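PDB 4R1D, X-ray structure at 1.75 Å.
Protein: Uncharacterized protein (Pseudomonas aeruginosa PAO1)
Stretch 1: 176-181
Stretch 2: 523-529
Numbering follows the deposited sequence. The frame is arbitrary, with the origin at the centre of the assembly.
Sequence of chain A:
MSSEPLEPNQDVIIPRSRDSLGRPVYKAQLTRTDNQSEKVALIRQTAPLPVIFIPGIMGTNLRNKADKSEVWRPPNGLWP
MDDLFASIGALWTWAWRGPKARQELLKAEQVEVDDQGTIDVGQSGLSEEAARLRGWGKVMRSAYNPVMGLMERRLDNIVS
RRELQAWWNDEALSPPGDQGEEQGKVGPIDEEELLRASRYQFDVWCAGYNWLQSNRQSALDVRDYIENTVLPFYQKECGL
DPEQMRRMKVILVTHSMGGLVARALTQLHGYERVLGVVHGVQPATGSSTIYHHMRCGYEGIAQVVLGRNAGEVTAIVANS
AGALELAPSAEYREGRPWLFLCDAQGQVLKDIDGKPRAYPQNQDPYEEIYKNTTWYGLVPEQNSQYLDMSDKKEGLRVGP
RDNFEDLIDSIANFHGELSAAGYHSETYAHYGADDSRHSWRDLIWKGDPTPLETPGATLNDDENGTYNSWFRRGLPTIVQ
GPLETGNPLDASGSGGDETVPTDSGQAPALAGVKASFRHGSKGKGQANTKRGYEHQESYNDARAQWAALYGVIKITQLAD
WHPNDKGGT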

# COMPACT_ATOMS: atom_id res chain seq x y z
N PRO A 176 -32.84 -14.30 -2.08
CA PRO A 176 -31.82 -13.27 -2.34
C PRO A 176 -32.38 -11.85 -2.32
O PRO A 176 -31.69 -10.94 -1.89
CB PRO A 176 -31.30 -13.64 -3.74
CG PRO A 176 -31.53 -15.12 -3.84
CD PRO A 176 -32.78 -15.41 -3.05
N GLY A 177 -33.63 -11.67 -2.75
CA GLY A 177 -34.23 -10.34 -2.74
C GLY A 177 -34.32 -9.75 -1.35
O GLY A 177 -34.19 -8.54 -1.15
N ASP A 178 -34.56 -10.62 -0.37
CA ASP A 178 -34.66 -10.21 1.02
C ASP A 178 -33.33 -9.59 1.46
O ASP A 178 -33.28 -8.78 2.38
CB ASP A 178 -34.96 -11.42 1.90
CG ASP A 178 -36.41 -11.88 1.81
OD1 ASP A 178 -37.16 -11.39 0.95
OD2 ASP A 178 -36.79 -12.76 2.62
N GLN A 179 -32.25 -10.02 0.80
CA GLN A 179 -30.88 -9.61 1.14
C GLN A 179 -30.41 -8.43 0.27
O GLN A 179 -29.23 -8.04 0.30
CB GLN A 179 -29.90 -10.77 0.95
CG GLN A 179 -30.19 -12.01 1.79
CD GLN A 179 -29.78 -11.85 3.24
OE1 GLN A 179 -28.89 -11.06 3.56
NE2 GLN A 179 -30.43 -12.61 4.13
N GLY A 180 -31.33 -7.88 -0.51
CA GLY A 180 -31.01 -6.74 -1.35
C GLY A 180 -30.53 -7.08 -2.76
O GLY A 180 -30.02 -6.21 -3.46
N GLU A 181 -30.70 -8.33 -3.19
CA GLU A 181 -30.27 -8.73 -4.54
C GLU A 181 -31.11 -8.01 -5.59
O GLU A 181 -32.33 -7.98 -5.48
CB GLU A 181 -30.37 -10.25 -4.73
CG GLU A 181 -29.38 -10.83 -5.75
CD GLU A 181 -29.68 -10.41 -7.16
OE1 GLU A 181 -30.84 -10.60 -7.59
OE2 GLU A 181 -28.77 -9.88 -7.85
N GLY A 523 -31.18 0.15 -1.04
CA GLY A 523 -31.56 -1.17 -1.48
C GLY A 523 -32.90 -1.57 -0.90
O GLY A 523 -33.57 -0.76 -0.25
N LYS A 524 -33.29 -2.83 -1.13
CA LYS A 524 -34.58 -3.33 -0.66
C LYS A 524 -34.40 -4.65 0.10
O LYS A 524 -33.30 -5.20 0.15
CB LYS A 524 -35.52 -3.57 -1.83
CG LYS A 524 -35.81 -2.34 -2.69
CD LYS A 524 -36.55 -1.27 -1.89
CE LYS A 524 -36.78 -0.02 -2.74
NZ LYS A 524 -37.47 1.07 -1.97
N GLY A 525 -35.49 -5.17 0.66
CA GLY A 525 -35.46 -6.48 1.29
C GLY A 525 -35.59 -6.47 2.80
O GLY A 525 -35.03 -5.62 3.49
N GLN A 526 -36.33 -7.44 3.33
CA GLN A 526 -36.63 -7.46 4.75
C GLN A 526 -35.43 -7.77 5.64
O GLN A 526 -35.45 -7.49 6.84
CB GLN A 526 -37.82 -8.39 5.05
CG GLN A 526 -37.56 -9.86 4.81
CD GLN A 526 -38.79 -10.71 5.11
OE1 GLN A 526 -39.86 -10.18 5.43
NE2 GLN A 526 -38.65 -12.02 4.99
N ALA A 527 -34.38 -8.34 5.05
CA ALA A 527 -33.14 -8.60 5.79
C ALA A 527 -32.11 -7.51 5.55
O ALA A 527 -30.93 -7.67 5.89
CB ALA A 527 -32.57 -9.96 5.41
N ASN A 528 -32.56 -6.40 4.98
CA ASN A 528 -31.68 -5.32 4.55
C ASN A 528 -32.15 -3.98 5.12
O ASN A 528 -32.02 -2.94 4.46
CB ASN A 528 -31.67 -5.28 3.02
CG ASN A 528 -30.58 -4.39 2.44
OD1 ASN A 528 -29.61 -4.02 3.10
ND2 ASN A 528 -30.74 -4.06 1.17
N THR A 529 -32.71 -3.99 6.33
CA THR A 529 -33.27 -2.78 6.93
C THR A 529 -32.31 -1.99 7.81
O THR A 529 -32.59 -0.84 8.14
CB THR A 529 -34.54 -3.07 7.76
OG1 THR A 529 -34.18 -3.83 8.92
CG2 THR A 529 -35.54 -3.85 6.93
O HOH W 1 -38.22 -8.68 1.35
O HOH W 2 -31.92 -4.05 -3.38

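Two segments more than 340 residues apart meet here, burying 309 Å² summed over both sides, and polar backbone groups do most of the joining. The centre is Asp178, in a short 3-10 segment. Its carbonyl O accepts a hydrogen bond from Ala527 N (2.9 Å), an amide left free by the type I turn from Gly525 to Asn528, which is closed by Asn528 N to Gly525 O (3.0 Å). The Asp178 side chain, with chi1 in m, serves the same turn: OD2 receives a weak hydrogen bond from Gln526 NE2 (3.1 Å), while OD1 accepts from a water, 2.9 Å away, that in turn accepts from Gln526 N at 3.0 Å. Gln526, p at chi1, brings its amide end nearer the aspartate. A carboxylate suits this place because its two oxygens can meet side chain and backbone of one residue, the latter through water.

Lys524 joins through its backbone. Its O accepts from Asn528 ND2 (3.0 Å), a bond that helps to hold the buried asparagine, whose ND2 and OD1 also have partners elsewhere in the structure; the same O lies 3.1 Å from Gly180 CA in a CA-H...O contact. A second water bridges the two stretches, donating to Gly180 O and accepting from Lys524 N, both at 2.9 Å. The exposed lysine side chain makes no contact.

At Gly180 and Gly525 the backbone calls for glycine: phi is positive, and a CB would be jammed against the preceding carbonyl; at Gly180 it would also lie 2.7 Å from Asn528 ND2, and at Gly525 2.3 Å from Asp178 O. Ala527 points its small methyl toward the partner, with CB 3.3 Å from Asp178 O and 3.6 Å from Gln179 NE2; it cannot hydrogen-bond, and NE2 has its partner just beyond one of the stretches.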